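Local coordinates for protein alpha-1,6-mannanase (Bacteroides thetaiotaomicron, PDB 4V1S) that probably hydrolyses alpha-1,6-linked mannose chains such as the backbone of yeast mannan, as a family GH76 glycoside hydrolase built on an (alpha/alpha)6 barrel, at residues N115-G126 against T129-R140; S195-I203 against L246-A254. All coordinates share one frame; numbering follows the deposited sequence.

Interaction 1: residues N115-G126 against T129-R140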
loop_
_atom_site.group_PDB
_atom_site.type_symbol
_atom_site.label_atom_id
_atom_site.label_comp_id
_atom_site.label_asym_id
_atom_site.label_seq_id
_atom_site.Cartn_x
_atom_site.Cartn_y
_atom_site.Cartn_z
ATOM N N ASN A 115 -1.464 7.856 17.665
ATOM C CA ASN A 115 -0.752 9.138 17.755
ATOM C C ASN A 115 -1.019 10.007 16.561
ATOM O O ASN A 115 -0.877 11.218 16.657
ATOM C CB ASN A 115 0.729 8.963 17.917
ATOM C CG ASN A 115 1.088 8.321 19.238
ATOM O OD1 ASN A 115 0.564 8.687 20.287
ATOM N ND2 ASN A 115 2.004 7.370 19.195
ATOM N N TYR A 116 -1.331 9.393 15.423
ATOM C CA TYR A 116 -1.636 10.115 14.184
ATOM C C TYR A 116 -3.131 10.376 13.961
ATOM O O TYR A 116 -3.511 11.011 12.968
ATOM C CB TYR A 116 -1.087 9.335 12.989
ATOM C CG TYR A 116 0.429 9.156 12.958
ATOM C CD1 TYR A 116 1.068 8.249 13.782
ATOM C CD2 TYR A 116 1.220 9.904 12.114
ATOM C CE1 TYR A 116 2.423 8.056 13.734
ATOM C CE2 TYR A 116 2.588 9.695 12.047
ATOM C CZ TYR A 116 3.194 8.827 12.895
ATOM O OH TYR A 116 4.559 8.677 12.844
ATOM N N TRP A 117 -3.987 9.823 14.830
ATOM C CA TRP A 117 -5.437 9.962 14.643
ATOM C C TRP A 117 -5.927 11.278 15.190
ATOM O O TRP A 117 -5.667 11.615 16.353
ATOM C CB TRP A 117 -6.140 8.836 15.365
ATOM C CG TRP A 117 -7.638 8.852 15.291
ATOM C CD1 TRP A 117 -8.493 9.209 16.272
ATOM C CD2 TRP A 117 -8.437 8.494 14.160
ATOM N NE1 TRP A 117 -9.782 9.046 15.860
ATOM C CE2 TRP A 117 -9.785 8.635 14.556
ATOM C CE3 TRP A 117 -8.149 8.079 12.836
ATOM C CZ2 TRP A 117 -10.846 8.310 13.728
ATOM C CZ3 TRP A 117 -9.207 7.789 12.020
ATOM C CH2 TRP A 117 -10.554 7.928 12.467
ATOM N N HIS A 118 -6.702 11.980 14.367
ATOM C CA HIS A 118 -7.397 13.167 14.813
ATOM C C HIS A 118 -8.879 12.877 14.951
ATOM O O HIS A 118 -9.509 12.541 13.983
ATOM C CB HIS A 118 -7.170 14.350 13.868
ATOM C CG HIS A 118 -7.362 15.678 14.522
ATOM N ND1 HIS A 118 -8.573 16.090 15.041
ATOM C CD2 HIS A 118 -6.492 16.688 14.761
ATOM C CE1 HIS A 118 -8.439 17.286 15.577
ATOM N NE2 HIS A 118 -7.192 17.681 15.400
ATOM N N PRO A 119 -9.441 13.047 16.165
ATOM C CA PRO A 119 -10.850 12.634 16.386
ATOM C C PRO A 119 -11.874 13.609 15.825
ATOM O O PRO A 119 -13.022 13.260 15.701
ATOM C CB PRO A 119 -10.976 12.602 17.897
ATOM C CG PRO A 119 -9.957 13.573 18.377
ATOM C CD PRO A 119 -8.803 13.477 17.414
ATOM N N ASN A 120 -11.454 14.823 15.491
ATOM C CA ASN A 120 -12.388 15.841 14.975
ATOM C C ASN A 120 -11.635 17.082 14.576
ATOM O O ASN A 120 -11.355 17.956 15.433
ATOM C CB ASN A 120 -13.495 16.260 15.978
ATOM C CG ASN A 120 -14.363 17.386 15.406
ATOM O OD1 ASN A 120 -14.306 17.654 14.191
ATOM N ND2 ASN A 120 -15.132 18.047 16.232
ATOM N N TYR A 121 -11.381 17.212 13.277
ATOM C CA TYR A 121 -10.893 18.467 12.758
ATOM C C TYR A 121 -11.897 18.922 11.721
ATOM O O TYR A 121 -12.227 18.176 10.780
ATOM C CB TYR A 121 -9.480 18.370 12.207
ATOM C CG TYR A 121 -9.031 19.607 11.476
ATOM C CD1 TYR A 121 -8.930 20.858 12.128
ATOM C CD2 TYR A 121 -8.794 19.585 10.111
ATOM C CE1 TYR A 121 -8.507 21.993 11.452
ATOM C CE2 TYR A 121 -8.375 20.738 9.429
ATOM C CZ TYR A 121 -8.279 21.941 10.101
ATOM O OH TYR A 121 -7.876 23.107 9.459
ATOM N N LYS A 122 -12.411 20.147 11.935
ATOM C CA LYS A 122 -13.427 20.711 11.056
ATOM C C LYS A 122 -14.563 19.727 10.734
ATOM O O LYS A 122 -15.049 19.671 9.607
ATOM C CB LYS A 122 -12.776 21.318 9.782
ATOM C CG LYS A 122 -12.283 22.753 9.975
ATOM C CD LYS A 122 -11.696 23.422 8.735
ATOM C CE LYS A 122 -11.492 24.922 9.050
ATOM N NZ LYS A 122 -10.673 25.772 8.127
ATOM N N GLY A 123 -14.997 18.955 11.743
ATOM C CA GLY A 123 -16.181 18.129 11.663
ATOM C C GLY A 123 -16.021 16.651 11.373
ATOM O O GLY A 123 -17.029 15.906 11.320
ATOM N N ILE A 124 -14.782 16.212 11.142
ATOM C CA ILE A 124 -14.563 14.849 10.745
ATOM C C ILE A 124 -13.221 14.323 11.283
ATOM O O ILE A 124 -12.216 15.036 11.361
ATOM C CB ILE A 124 -14.674 14.633 9.208
ATOM C CG1 ILE A 124 -14.817 13.114 8.916
ATOM C CG2 ILE A 124 -13.531 15.341 8.482
ATOM C CD1 ILE A 124 -15.115 12.786 7.458
ATOM N N ALA A 125 -13.262 13.078 11.714
ATOM C CA ALA A 125 -12.088 12.348 12.200
ATOM C C ALA A 125 -11.301 11.737 11.045
ATOM O O ALA A 125 -11.875 11.385 10.012
ATOM C CB ALA A 125 -12.554 11.222 13.125
ATOM N N GLY A 126 -9.999 11.567 11.246
ATOM C CA GLY A 126 -9.200 10.927 10.257
ATOM C C GLY A 126 -7.739 10.991 10.661
ATOM O O GLY A 126 -7.343 11.784 11.526
ATOM N N THR A 129 -0.825 13.174 8.639
ATOM C CA THR A 129 0.437 12.757 8.103
ATOM C C THR A 129 1.522 12.682 9.190
ATOM O O THR A 129 2.469 11.903 9.084
ATOM C CB THR A 129 0.881 13.671 6.956
ATOM O OG1 THR A 129 1.819 12.970 6.135
ATOM C CG2 THR A 129 1.404 15.003 7.444
ATOM N N LEU A 130 1.363 13.480 10.234
ATOM C CA LEU A 130 2.253 13.475 11.389
ATOM C C LEU A 130 1.437 13.342 12.675
ATOM O O LEU A 130 0.227 13.534 12.677
ATOM C CB LEU A 130 3.057 14.778 11.408
ATOM C CG LEU A 130 4.213 14.910 10.407
ATOM C CD1 LEU A 130 4.672 16.348 10.274
ATOM C CD2 LEU A 130 5.382 14.001 10.778
ATOM N N PRO A 131 2.103 13.020 13.797
ATOM C CA PRO A 131 1.370 12.942 15.035
ATOM C C PRO A 131 0.573 14.200 15.319
ATOM O O PRO A 131 1.032 15.314 15.048
ATOM C CB PRO A 131 2.468 12.722 16.070
ATOM C CG PRO A 131 3.473 11.892 15.311
ATOM C CD PRO A 131 3.484 12.550 13.941
ATOM N N THR A 132 -0.616 13.996 15.866
ATOM C CA THR A 132 -1.549 15.081 16.119
ATOM C C THR A 132 -2.392 14.722 17.335
ATOM O O THR A 132 -2.210 13.683 17.959
ATOM C CB THR A 132 -2.423 15.335 14.859
ATOM O OG1 THR A 132 -3.100 16.592 14.950
ATOM C CG2 THR A 132 -3.409 14.217 14.632
ATOM N N SER A 133 -3.260 15.637 17.704
ATOM C CA SER A 133 -4.223 15.419 18.785
ATOM C C SER A 133 -5.373 16.377 18.604
ATOM O O SER A 133 -5.323 17.304 17.786
ATOM C CB SER A 133 -3.563 15.620 20.153
ATOM O OG SER A 133 -3.013 16.914 20.282
ATOM N N ALA A 134 -6.414 16.168 19.408
ATOM C CA ALA A 134 -7.676 16.894 19.246
ATOM C C ALA A 134 -7.586 18.414 19.236
ATOM O O ALA A 134 -8.474 19.079 18.665
ATOM C CB ALA A 134 -8.641 16.485 20.327
ATOM N N GLU A 135 -6.580 18.955 19.910
ATOM C CA GLU A 135 -6.397 20.418 20.028
ATOM C C GLU A 135 -5.427 21.045 19.007
ATOM O O GLU A 135 -5.148 22.246 19.052
ATOM C CB GLU A 135 -5.995 20.792 21.465
ATOM C CG GLU A 135 -4.496 20.817 21.762
ATOM C CD GLU A 135 -3.839 19.434 21.868
ATOM O OE1 GLU A 135 -4.537 18.410 21.701
ATOM O OE2 GLU A 135 -2.603 19.373 22.137
ATOM N N LYS A 136 -4.984 20.254 18.034
ATOM C CA LYS A 136 -4.026 20.715 17.014
ATOM C C LYS A 136 -4.666 20.652 15.633
ATOM O O LYS A 136 -5.594 19.889 15.416
ATOM C CB LYS A 136 -2.792 19.830 17.006
ATOM C CG LYS A 136 -1.917 20.019 18.218
ATOM C CD LYS A 136 -0.945 18.854 18.360
ATOM C CE LYS A 136 0.423 19.187 17.809
ATOM N NZ LYS A 136 0.604 18.818 16.377
ATOM N N VAL A 137 -4.163 21.480 14.738
ATOM C CA VAL A 137 -4.605 21.506 13.366
ATOM C C VAL A 137 -3.743 20.460 12.643
ATOM O O VAL A 137 -2.495 20.574 12.624
ATOM C CB VAL A 137 -4.391 22.887 12.737
ATOM C CG1 VAL A 137 -4.653 22.855 11.232
ATOM C CG2 VAL A 137 -5.300 23.914 13.405
ATOM N N PRO A 138 -4.388 19.457 12.026
ATOM C CA PRO A 138 -3.669 18.401 11.343
ATOM C C PRO A 138 -3.555 18.647 9.843
ATOM O O PRO A 138 -4.323 19.434 9.285
ATOM C CB PRO A 138 -4.558 17.181 11.594
ATOM C CG PRO A 138 -5.951 17.785 11.472
ATOM C CD PRO A 138 -5.829 19.157 12.100
ATOM N N ASP A 139 -2.590 17.987 9.225
ATOM C CA ASP A 139 -2.382 18.006 7.777
ATOM C C ASP A 139 -2.802 16.625 7.316
ATOM O O ASP A 139 -2.098 15.640 7.570
ATOM C CB ASP A 139 -0.909 18.302 7.466
ATOM C CG ASP A 139 -0.656 18.752 6.030
ATOM O OD1 ASP A 139 -1.605 19.089 5.270
ATOM O OD2 ASP A 139 0.548 18.798 5.650
ATOM N N ARG A 140 -3.976 16.550 6.677
ATOM C CA ARG A 140 -4.560 15.234 6.352
ATOM C C ARG A 140 -4.716 15.002 4.861
ATOM O O ARG A 140 -4.935 15.968 4.104
ATOM C CB ARG A 140 -5.883 15.025 7.070
ATOM C CG ARG A 140 -5.785 15.215 8.579
ATOM C CD ARG A 140 -7.001 14.727 9.318
ATOM N NE ARG A 140 -8.170 15.571 9.037
ATOM C CZ ARG A 140 -9.327 15.479 9.693
ATOM N NH1 ARG A 140 -9.477 14.604 10.664
ATOM N NH2 ARG A 140 -10.336 16.290 9.407
HETATM O O HOH W 1 -10.967 18.274 18.089
#
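A two-stranded beta hairpin between helices 99-114 and 142-159 of the (alpha/alpha)6 barrel packs here against the loop that follows it, with His118, Tyr121 and Arg140 as the main anchors. The hairpin turns through a type I' beta turn from Tyr121 to Ile124, and 129-140 folds back along it without strand structure of its own. At the near end Thr132 N donates to Asn115 O at 2.9 Å, while Pro131 lays CG over one face of the Tyr116 ring in a CH-pi contact, 4.1 Å from the centroid. The hydroxyl of that tyrosine is hydrogen-bonded to Ser79 O.

His118 reaches into the loop with CG anti to the backbone N (chi1 -156°), and both its ring nitrogens are engaged. NE2 donates to Lys136 O at 2.7 Å, approaching almost in line with the C=O bond, whereas ND1 accepts from Asn120 N in the ring plane. This is consistent with a proton on NE2, and the two bonds hold the ring's rotation. Ser133 C and Ala134 N lie over one face of the ring, within the type I turn from Ser133 to Lys136. One water donates to both Asn120 O and Ala134 O, bridging the two segments.

Pro138 presses CD against the face of the Tyr121 ring, 3.5 Å from its centroid, and Val137 CG1 meets the phenol end. Beyond them Arg140, with a kink at CG-CD (chi3 -69°), lays one guanidinium face against Tyr121 CB and keeps NE for a salt bridge to Glu191. Its far end grips a single carbonyl: NH1 and NH2 donate to Ile124 O at 2.9 and 3.0 Å, both in the guanidinium plane, and that oxygen also accepts from Tyr121 N.

Interaction 2: residues S195-I203 against L246-A254. With GOL (glycerol), chain C.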
loop_
_atom_site.group_PDB
_atom_site.type_symbol
_atom_site.label_atom_id
_atom_site.label_comp_id
_atom_site.label_asym_id
_atom_site.label_seq_id
_atom_site.Cartn_x
_atom_site.Cartn_y
_atom_site.Cartn_z
ATOM N N SER A 195 0.872 24.280 -1.171
ATOM C CA SER A 195 1.772 24.490 -2.300
ATOM C C SER A 195 1.319 23.754 -3.569
ATOM O O SER A 195 1.602 24.195 -4.667
ATOM C CB SER A 195 3.205 24.094 -1.928
ATOM O OG SER A 195 3.253 22.750 -1.475
ATOM N N LEU A 196 0.615 22.636 -3.421
ATOM C CA LEU A 196 0.175 21.877 -4.590
ATOM C C LEU A 196 -1.085 22.452 -5.170
ATOM O O LEU A 196 -2.000 22.825 -4.425
ATOM C CB LEU A 196 -0.133 20.431 -4.226
ATOM C CG LEU A 196 1.062 19.541 -3.922
ATOM C CD1 LEU A 196 0.532 18.169 -3.542
ATOM C CD2 LEU A 196 2.027 19.432 -5.102
ATOM N N PRO A 197 -1.171 22.474 -6.506
ATOM C CA PRO A 197 -2.448 22.895 -7.076
ATOM C C PRO A 197 -3.569 21.908 -6.723
ATOM O O PRO A 197 -3.322 20.701 -6.590
ATOM C CB PRO A 197 -2.184 22.927 -8.592
ATOM C CG PRO A 197 -0.945 22.137 -8.812
ATOM C CD PRO A 197 -0.188 22.061 -7.528
ATOM N N VAL A 198 -4.780 22.424 -6.575
ATOM C CA VAL A 198 -5.926 21.591 -6.228
ATOM C C VAL A 198 -6.102 20.539 -7.342
ATOM O O VAL A 198 -6.164 20.854 -8.530
ATOM C CB VAL A 198 -7.215 22.417 -6.037
ATOM C CG1 VAL A 198 -8.402 21.518 -5.701
ATOM C CG2 VAL A 198 -7.036 23.446 -4.933
ATOM N N GLN A 199 -6.211 19.282 -6.937
ATOM C CA GLN A 199 -6.206 18.178 -7.883
ATOM C C GLN A 199 -6.855 16.953 -7.278
ATOM O O GLN A 199 -6.933 16.820 -6.046
ATOM C CB GLN A 199 -4.770 17.866 -8.326
ATOM C CG GLN A 199 -3.840 17.515 -7.174
ATOM C CD GLN A 199 -2.404 17.458 -7.599
ATOM O OE1 GLN A 199 -1.713 18.497 -7.713
ATOM N NE2 GLN A 199 -1.935 16.257 -7.856
ATOM N N LYS A 200 -7.314 16.073 -8.167
ATOM C CA LYS A 200 -7.865 14.768 -7.811
ATOM C C LYS A 200 -6.991 13.691 -8.433
ATOM O O LYS A 200 -6.526 13.822 -9.555
ATOM C CB LYS A 200 -9.340 14.637 -8.241
ATOM C CG LYS A 200 -10.227 15.623 -7.504
ATOM C CD LYS A 200 -11.690 15.349 -7.738
ATOM C CE LYS A 200 -12.567 16.125 -6.756
ATOM N NZ LYS A 200 -13.984 15.652 -6.806
ATOM N N ASN A 201 -6.760 12.631 -7.675
ATOM C CA ASN A 201 -5.601 11.748 -7.887
ATOM C C ASN A 201 -6.000 10.272 -7.965
ATOM O O ASN A 201 -6.854 9.790 -7.215
ATOM C CB ASN A 201 -4.569 11.955 -6.746
ATOM C CG ASN A 201 -4.021 13.362 -6.724
ATOM O OD1 ASN A 201 -2.819 13.593 -6.963
ATOM N ND2 ASN A 201 -4.899 14.315 -6.482
ATOM N N THR A 202 -5.389 9.576 -8.915
ATOM C CA THR A 202 -5.633 8.180 -9.094
ATOM C C THR A 202 -5.404 7.409 -7.801
ATOM O O THR A 202 -6.207 6.552 -7.473
ATOM C CB THR A 202 -4.738 7.614 -10.204
ATOM O OG1 THR A 202 -5.002 8.331 -11.411
ATOM C CG2 THR A 202 -5.013 6.134 -10.392
ATOM N N ILE A 203 -4.348 7.731 -7.069
ATOM C CA ILE A 203 -4.044 6.943 -5.873
ATOM C C ILE A 203 -5.190 7.058 -4.869
ATOM O O ILE A 203 -5.536 6.071 -4.219
ATOM C CB ILE A 203 -2.679 7.262 -5.235
ATOM C CG1 ILE A 203 -2.362 6.264 -4.103
ATOM C CG2 ILE A 203 -2.595 8.704 -4.752
ATOM C CD1 ILE A 203 -2.276 4.814 -4.559
ATOM N N LEU A 246 -2.690 1.730 -18.700
ATOM C CA LEU A 246 -2.036 2.251 -17.504
ATOM C C LEU A 246 -2.730 3.524 -17.038
ATOM O O LEU A 246 -3.546 4.097 -17.752
ATOM C CB LEU A 246 -0.551 2.486 -17.751
ATOM C CG LEU A 246 0.220 1.190 -18.039
ATOM C CD1 LEU A 246 1.699 1.475 -18.226
ATOM C CD2 LEU A 246 0.000 0.120 -16.972
ATOM N N LEU A 247 -2.416 3.922 -15.813
ATOM C CA LEU A 247 -3.109 5.035 -15.158
ATOM C C LEU A 247 -2.249 6.283 -15.124
ATOM O O LEU A 247 -1.085 6.242 -14.701
ATOM C CB LEU A 247 -3.475 4.672 -13.707
ATOM C CG LEU A 247 -4.672 3.760 -13.419
ATOM C CD1 LEU A 247 -6.009 4.387 -13.815
ATOM C CD2 LEU A 247 -4.524 2.388 -14.055
ATOM N N TRP A 248 -2.846 7.395 -15.545
ATOM C CA TRP A 248 -2.253 8.705 -15.331
ATOM C C TRP A 248 -2.315 9.039 -13.832
ATOM O O TRP A 248 -2.923 8.324 -13.057
ATOM C CB TRP A 248 -2.967 9.767 -16.182
ATOM C CG TRP A 248 -2.796 9.530 -17.660
ATOM C CD1 TRP A 248 -1.638 9.229 -18.298
ATOM C CD2 TRP A 248 -3.809 9.588 -18.681
ATOM N NE1 TRP A 248 -1.856 9.088 -19.649
ATOM C CE2 TRP A 248 -3.183 9.286 -19.903
ATOM C CE3 TRP A 248 -5.186 9.846 -18.675
ATOM C CZ2 TRP A 248 -3.883 9.270 -21.129
ATOM C CZ3 TRP A 248 -5.880 9.809 -19.869
ATOM C CH2 TRP A 248 -5.235 9.513 -21.083
ATOM N N ASP A 249 -1.647 10.107 -13.432
ATOM C CA ASP A 249 -1.472 10.420 -12.010
ATOM C C ASP A 249 -2.606 11.229 -11.380
ATOM O O ASP A 249 -3.060 10.909 -10.289
ATOM C CB ASP A 249 -0.156 11.163 -11.758
ATOM C CG ASP A 249 0.220 11.168 -10.291
ATOM O OD1 ASP A 249 0.382 10.081 -9.757
ATOM O OD2 ASP A 249 0.356 12.246 -9.685
ATOM N N ALA A 250 -3.063 12.276 -12.062
ATOM C CA ALA A 250 -3.970 13.227 -11.431
ATOM C C ALA A 250 -4.607 14.120 -12.473
ATOM O O ALA A 250 -4.107 14.232 -13.593
ATOM C CB ALA A 250 -3.223 14.072 -10.423
ATOM N N LYS A 251 -5.715 14.735 -12.086
ATOM C CA LYS A 251 -6.413 15.709 -12.918
ATOM C C LYS A 251 -6.542 17.005 -12.110
ATOM O O LYS A 251 -6.974 16.989 -10.964
ATOM C CB LYS A 251 -7.774 15.181 -13.351
ATOM C CG LYS A 251 -8.480 16.030 -14.383
ATOM C CD LYS A 251 -9.655 15.261 -14.940
ATOM C CE LYS A 251 -10.496 16.057 -15.904
ATOM N NZ LYS A 251 -10.021 15.818 -17.273
ATOM N N MET A 252 -6.122 18.111 -12.730
ATOM C CA MET A 252 -6.104 19.427 -12.083
ATOM C C MET A 252 -7.494 20.033 -12.080
ATOM O O MET A 252 -8.202 20.012 -13.080
ATOM C CB MET A 252 -5.156 20.383 -12.804
ATOM C CG MET A 252 -3.720 19.898 -12.915
ATOM S SD MET A 252 -2.949 19.577 -11.312
ATOM C CE MET A 252 -2.708 17.812 -11.398
ATOM N N VAL A 253 -7.894 20.564 -10.939
ATOM C CA VAL A 253 -9.232 21.128 -10.815
ATOM C C VAL A 253 -9.409 22.426 -11.610
ATOM O O VAL A 253 -10.474 22.661 -12.184
ATOM C CB VAL A 253 -9.587 21.319 -9.330
ATOM C CG1 VAL A 253 -10.781 22.241 -9.146
ATOM C CG2 VAL A 253 -9.839 19.965 -8.689
ATOM N N ALA A 254 -8.363 23.237 -11.686
ATOM C CA ALA A 254 -8.453 24.554 -12.322
ATOM C C ALA A 254 -8.851 24.459 -13.789
ATOM O O ALA A 254 -9.721 25.197 -14.262
ATOM C CB ALA A 254 -7.128 25.280 -12.196
HETATM C C1 GOL C . 0.624 12.875 -5.478
HETATM O O1 GOL C . 1.855 12.781 -4.751
HETATM C C2 GOL C . 0.276 11.524 -6.103
HETATM O O2 GOL C . -0.742 11.717 -7.090
HETATM C C3 GOL C . 1.530 10.901 -6.720
HETATM O O3 GOL C . 1.249 9.624 -7.317
HETATM O O HOH W 2 -5.809 23.074 -10.049
HETATM O O HOH W 3 0.093 15.037 -9.577
HETATM O O HOH W 4 -2.164 9.491 -8.019
#
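Strands 199-201 and 250-252 form an antiparallel beta pair, the first strand running straight into helix 202-219 of the (alpha/alpha)6 barrel, with Gln199 and Met252 side by side on one sheet face and pointing the same way. Lys200 and Lys251 make the hydrogen-bonded pair, Lys200 N to Lys251 O at 3.0 Å and Lys251 N to Lys200 O at 2.8 Å. Their side chains leave on the other face, Lys200 for a salt bridge with Asp180 and Lys251 for Gly256 O.

Gln199 takes the crowded position for CG, between backbone N and carbonyl carbon (chi1 58°); Met252, doubling back along its thioether, brings its methyl CE to 3.7 Å from Gln199 CB. The amide NE2 of Gln199 packs against Ala250 CB and donates to Asn201 OD1 (2.9 Å) and to a water that in turn donates to Asp249 OD2. Were Gln199 an alanine, Asn201 OD1 would probably lose its amide donor and the water to Asp249 OD2 one of its partners, while the Met252 methyl would keep only the CB side of its contact.

At one end the side chains of Val198 and Val253 cross obliquely, CG1 meeting CG2. At the other Thr202 opens the helix, its CG2 against Leu247. Asp249 and Ala250 form a classic beta bulge facing Asn259, and the Asp249 carboxylate turns toward a glycerol, probably from the crystallisation liquor, whose O3 donates to Asp249 OD1 at 2.6 Å. Thr202 binds the strand with backbone and side chain alike: N donates to Asp249 O, and OG1 donates to Trp248 O at 2.7 Å.

Overall arrangement
Along the chain the two contacts come in series, neither nested nor crossed. Helix 99-114 leads into the hairpin of interaction 1, which closes a very local loop, with two residues between its segments, before helix 142-159 begins. Helix 162-177, packed against Ile124 and Arg140, follows. Interaction 2 then opens at 195-203 and closes a longer excursion of 42 residues, mostly the helices 202-219 and 222-239, so that its strand pair ties the start of one helix to the chain after the next. The centres of interactions 1 and 2 are about 24 Å apart, their nearest atoms about 9 Å; the first folds one inter-helix connection on itself, the second joins two.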